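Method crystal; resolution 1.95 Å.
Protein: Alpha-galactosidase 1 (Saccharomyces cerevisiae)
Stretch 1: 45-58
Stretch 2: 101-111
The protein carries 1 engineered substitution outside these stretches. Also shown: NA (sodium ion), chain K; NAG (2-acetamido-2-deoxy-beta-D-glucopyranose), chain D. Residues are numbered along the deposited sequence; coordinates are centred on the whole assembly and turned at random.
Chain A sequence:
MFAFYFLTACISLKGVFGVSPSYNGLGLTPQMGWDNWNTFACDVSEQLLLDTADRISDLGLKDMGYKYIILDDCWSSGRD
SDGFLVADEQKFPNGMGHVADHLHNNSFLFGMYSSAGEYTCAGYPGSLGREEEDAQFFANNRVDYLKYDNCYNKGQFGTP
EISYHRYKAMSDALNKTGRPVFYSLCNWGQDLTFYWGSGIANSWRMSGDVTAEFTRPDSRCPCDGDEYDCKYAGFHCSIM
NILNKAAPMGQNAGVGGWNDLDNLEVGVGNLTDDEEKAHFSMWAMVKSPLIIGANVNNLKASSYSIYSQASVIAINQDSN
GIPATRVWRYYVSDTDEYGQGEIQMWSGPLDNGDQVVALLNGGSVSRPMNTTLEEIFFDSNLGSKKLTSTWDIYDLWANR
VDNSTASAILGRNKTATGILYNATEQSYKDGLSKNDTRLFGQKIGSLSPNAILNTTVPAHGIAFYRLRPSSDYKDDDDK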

# COMPACT_ATOMS: atom_id res chain seq x y z
N SER A 45 22.76 35.84 -4.37
CA SER A 45 22.85 37.25 -3.97
C SER A 45 21.98 38.08 -4.90
O SER A 45 21.54 37.58 -5.93
N GLU A 46 21.72 39.34 -4.53
CA GLU A 46 21.03 40.26 -5.43
C GLU A 46 21.74 40.29 -6.78
O GLU A 46 21.10 40.15 -7.83
N GLN A 47 23.06 40.44 -6.73
CA GLN A 47 23.90 40.55 -7.93
C GLN A 47 23.74 39.36 -8.88
O GLN A 47 23.58 39.55 -10.08
N LEU A 48 23.79 38.14 -8.33
CA LEU A 48 23.55 36.91 -9.11
C LEU A 48 22.22 37.00 -9.83
O LEU A 48 22.13 36.72 -11.03
N LEU A 49 21.19 37.37 -9.08
CA LEU A 49 19.84 37.36 -9.58
C LEU A 49 19.67 38.35 -10.73
O LEU A 49 19.07 38.03 -11.75
N LEU A 50 20.21 39.55 -10.55
CA LEU A 50 20.07 40.61 -11.55
C LEU A 50 20.95 40.39 -12.79
O LEU A 50 20.52 40.68 -13.90
N ASP A 51 22.18 39.90 -12.59
CA ASP A 51 23.06 39.48 -13.70
C ASP A 51 22.42 38.39 -14.56
O ASP A 51 22.47 38.46 -15.79
N THR A 52 21.84 37.39 -13.91
CA THR A 52 21.13 36.32 -14.61
C THR A 52 19.93 36.86 -15.37
O THR A 52 19.73 36.53 -16.54
N ALA A 53 19.13 37.68 -14.70
CA ALA A 53 17.95 38.27 -15.30
C ALA A 53 18.32 39.11 -16.52
O ALA A 53 17.64 39.04 -17.53
N ASP A 54 19.39 39.90 -16.40
CA ASP A 54 19.89 40.70 -17.53
C ASP A 54 20.23 39.80 -18.72
O ASP A 54 19.87 40.11 -19.86
N ARG A 55 20.92 38.70 -18.43
CA ARG A 55 21.31 37.71 -19.44
C ARG A 55 20.09 37.04 -20.09
O ARG A 55 20.05 36.88 -21.30
N ILE A 56 19.10 36.66 -19.28
CA ILE A 56 17.87 36.03 -19.81
C ILE A 56 17.09 37.00 -20.69
O ILE A 56 16.55 36.61 -21.73
N SER A 57 17.04 38.26 -20.28
CA SER A 57 16.49 39.32 -21.11
C SER A 57 17.26 39.46 -22.44
O SER A 57 16.66 39.40 -23.52
N ASP A 58 18.59 39.62 -22.35
CA ASP A 58 19.42 39.90 -23.53
C ASP A 58 19.45 38.74 -24.53
O ASP A 58 19.51 38.97 -25.75
N ASP A 101 11.78 45.10 -7.55
CA ASP A 101 11.62 46.37 -8.29
C ASP A 101 12.48 46.41 -9.54
O ASP A 101 12.01 46.79 -10.62
N HIS A 102 13.75 46.01 -9.39
CA HIS A 102 14.66 45.82 -10.53
C HIS A 102 14.13 44.82 -11.54
O HIS A 102 14.17 45.06 -12.76
N LEU A 103 13.62 43.69 -11.05
CA LEU A 103 13.03 42.68 -11.92
C LEU A 103 11.81 43.22 -12.67
O LEU A 103 11.73 43.10 -13.89
N HIS A 104 10.88 43.84 -11.94
CA HIS A 104 9.66 44.40 -12.54
C HIS A 104 9.97 45.50 -13.56
O HIS A 104 9.30 45.61 -14.59
N ASN A 105 11.00 46.29 -13.28
CA ASN A 105 11.44 47.34 -14.21
C ASN A 105 12.04 46.81 -15.51
O ASN A 105 12.18 47.57 -16.48
N ASN A 106 12.38 45.53 -15.55
CA ASN A 106 12.79 44.87 -16.80
C ASN A 106 11.76 43.84 -17.27
O ASN A 106 12.08 42.92 -18.03
N SER A 107 10.51 44.01 -16.83
CA SER A 107 9.37 43.18 -17.25
C SER A 107 9.51 41.71 -16.85
O SER A 107 9.01 40.82 -17.53
N PHE A 108 10.21 41.48 -15.74
CA PHE A 108 10.29 40.15 -15.13
C PHE A 108 9.29 40.04 -13.99
O PHE A 108 8.81 41.04 -13.46
N LEU A 109 9.00 38.80 -13.59
CA LEU A 109 8.27 38.52 -12.37
C LEU A 109 9.22 37.84 -11.37
O LEU A 109 10.16 37.15 -11.78
N PHE A 110 8.98 38.05 -10.08
CA PHE A 110 9.91 37.63 -9.02
C PHE A 110 9.32 36.47 -8.21
O PHE A 110 8.22 36.57 -7.68
N GLY A 111 10.07 35.37 -8.16
CA GLY A 111 9.70 34.21 -7.35
C GLY A 111 10.60 34.06 -6.14
O GLY A 111 11.80 34.37 -6.20

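Helix 46-58 and helix 101-105 run nearly parallel, their directions 6° apart and their axes 10.6 Å at closest approach, so side chains must fill the gap; no clear direct hydrogen bond crosses it.

Asp 101 stays out of reach of stretch 1. His 102 points toward it with chi1 m, and its CD2 meets Leu 50 CD1 at 3.6 Å. The same ring binds the sodium ion through NE2 at 2.3 Å, alongside ligands from elsewhere in the structure, and carries NAG C8 over one face, 3.6 Å from His 102 CE1. One imidazole thus serves apolar packing, a metal and a glycan.

Leu 103 leaves its backbone sideways, but its m,t rotamer brings the tip inward. Its CD2 lies 3.6 Å from Ala 53 CB and 4.0 Å from CD2 of Leu 50, itself also m,t. Ala 53 points toward stretch 2, and its CB touches both Leu 103 and Phe 108.

His 104 and Asn 105 do not reach stretch 1; Asn 105 ND2 is bonded covalently to NAG C1 at 1.5 Å.

Asn 106, chi1 t, points toward stretch 1 where the helix has given way to loop, and water handles its polar end. Its ND2 donates to water 1 at 2.6 Å, and that water donates to Asp 54 OD1 at 2.8 Å. Water 2 makes a second, weak bridge from Asn 106 ND2 (3.1 Å) to Asp 58 OD1 (3.5 Å).

Ser 107 turns with positive phi, and Phe 108 (chi1 m) then points toward stretch 1, contributing the largest covered area. Its CE1 sits 3.8 Å from Ala 53 CB, and its CZ 3.1 Å from Ala 53 O. Ile 56 CG2 approaches the ring edge, 4.0 Å from Phe 108 CE2.

Leu 109 is out of reach; Phe 110, chi1 t, closes the apolar row with CE1 4.2 Å from Leu 49 CD2.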

# COMPACT_ATOMS: atom_id res chain seq x y z
CB SER A 45 24.30 37.75 -4.03
OG SER A 45 24.76 37.81 -5.37
CB GLU A 46 20.94 41.67 -4.85
CG GLU A 46 20.22 42.64 -5.79
CD GLU A 46 20.22 44.10 -5.32
OE1 GLU A 46 19.91 44.38 -4.15
OE2 GLU A 46 20.52 44.97 -6.16
CB GLN A 47 25.37 40.75 -7.57
CG GLN A 47 26.18 41.41 -8.68
CD GLN A 47 25.69 42.81 -8.97
OE1 GLN A 47 25.49 43.61 -8.06
NE2 GLN A 47 25.48 43.12 -10.25
CB LEU A 48 23.53 35.65 -8.21
CG LEU A 48 22.72 34.45 -8.77
CD1 LEU A 48 23.48 33.71 -9.88
CD2 LEU A 48 22.25 33.47 -7.69
CB LEU A 49 18.88 37.69 -8.44
CG LEU A 49 17.80 36.68 -8.04
CD1 LEU A 49 18.26 35.22 -8.13
CD2 LEU A 49 17.35 37.01 -6.64
CB LEU A 50 20.29 41.99 -10.93
CG LEU A 50 19.35 42.34 -9.75
CD1 LEU A 50 19.57 43.76 -9.26
CD2 LEU A 50 17.87 42.10 -10.08
CB ASP A 51 24.40 38.97 -13.19
CG ASP A 51 25.31 40.08 -12.69
OD1 ASP A 51 24.95 41.27 -12.80
OD2 ASP A 51 26.39 39.73 -12.16
CB THR A 52 20.65 35.22 -13.64
OG1 THR A 52 21.78 34.46 -13.20
CG2 THR A 52 19.66 34.28 -14.32
CB ALA A 53 17.19 39.10 -14.27
CB ASP A 54 21.14 41.51 -17.14
CG ASP A 54 20.81 42.75 -16.30
OD1 ASP A 54 19.62 43.08 -16.09
OD2 ASP A 54 21.77 43.41 -15.86
CB ARG A 55 22.25 36.66 -18.83
CG ARG A 55 22.66 35.49 -19.73
CD ARG A 55 23.62 35.91 -20.84
NE ARG A 55 24.43 34.78 -21.32
CZ ARG A 55 25.26 34.82 -22.36
NH1 ARG A 55 25.39 35.93 -23.09
NH2 ARG A 55 25.95 33.74 -22.69
CB ILE A 56 16.99 35.44 -18.66
CG1 ILE A 56 17.71 34.24 -18.03
CG2 ILE A 56 15.60 35.02 -19.18
CD1 ILE A 56 17.01 33.63 -16.84
CB SER A 57 16.48 40.65 -20.35
OG SER A 57 15.74 41.63 -21.06
CB ASP A 58 20.85 40.31 -23.14
CG ASP A 58 20.90 41.65 -22.42
OD1 ASP A 58 19.95 42.46 -22.55
OD2 ASP A 58 21.91 41.89 -21.72
CB ASP A 101 11.96 47.56 -7.38
CG ASP A 101 10.99 47.73 -6.23
OD1 ASP A 101 9.87 47.19 -6.29
OD2 ASP A 101 11.37 48.39 -5.24
CB HIS A 102 16.03 45.35 -10.04
CG HIS A 102 16.95 46.46 -9.66
ND1 HIS A 102 17.30 47.46 -10.53
CD2 HIS A 102 17.63 46.70 -8.51
CE1 HIS A 102 18.14 48.29 -9.94
NE2 HIS A 102 18.36 47.85 -8.71
CB LEU A 103 12.70 41.38 -11.16
CG LEU A 103 13.94 40.62 -10.64
CD1 LEU A 103 13.57 39.45 -9.72
CD2 LEU A 103 14.82 40.13 -11.79
CB HIS A 104 8.72 44.92 -11.45
CG HIS A 104 8.19 43.85 -10.54
ND1 HIS A 104 7.79 44.10 -9.25
CD2 HIS A 104 8.02 42.52 -10.74
CE1 HIS A 104 7.38 42.97 -8.69
NE2 HIS A 104 7.51 42.00 -9.58
CB ASN A 105 12.39 48.32 -13.52
CG ASN A 105 11.67 49.26 -12.55
OD1 ASN A 105 10.49 49.07 -12.24
ND2 ASN A 105 12.40 50.27 -12.06
CB ASN A 106 14.19 44.26 -16.66
CG ASN A 106 14.87 44.02 -18.02
OD1 ASN A 106 14.42 44.50 -19.07
ND2 ASN A 106 15.97 43.28 -17.98
CB SER A 107 9.10 43.32 -18.76
OG SER A 107 8.80 44.66 -19.09
CB PHE A 108 11.70 39.88 -14.59
CG PHE A 108 12.69 39.42 -15.63
CD1 PHE A 108 13.75 40.26 -16.01
CD2 PHE A 108 12.58 38.17 -16.22
CE1 PHE A 108 14.67 39.85 -16.96
CE2 PHE A 108 13.50 37.75 -17.17
CZ PHE A 108 14.56 38.59 -17.54
CB LEU A 109 7.04 37.65 -12.67
CG LEU A 109 5.95 38.37 -13.49
CD1 LEU A 109 4.76 37.41 -13.79
CD2 LEU A 109 5.46 39.65 -12.77
CB PHE A 110 10.22 38.83 -8.11
CG PHE A 110 11.21 38.55 -6.99
CD1 PHE A 110 12.28 37.67 -7.17
CD2 PHE A 110 11.08 39.20 -5.77
CE1 PHE A 110 13.20 37.42 -6.15
CE2 PHE A 110 12.00 38.96 -4.73
CZ PHE A 110 13.06 38.07 -4.93
NA NA K . 19.40 48.88 -6.95
C1 NAG D . 11.63 51.28 -11.36
C2 NAG D . 12.60 52.04 -10.46
C3 NAG D . 11.86 53.13 -9.69
C4 NAG D . 11.05 54.04 -10.63
C5 NAG D . 10.25 53.21 -11.64
C6 NAG D . 9.69 54.09 -12.75
C7 NAG D . 14.47 50.58 -9.83
C8 NAG D . 15.14 49.82 -8.72
N2 NAG D . 13.30 51.14 -9.55
O3 NAG D . 12.78 53.91 -8.95
O4 NAG D . 10.18 54.86 -9.88
O5 NAG D . 11.05 52.21 -12.26
O6 NAG D . 8.59 53.39 -13.29
O7 NAG D . 15.01 50.65 -10.94
O HOH W 1 16.95 42.15 -15.85
O HOH W 2 18.59 43.65 -19.58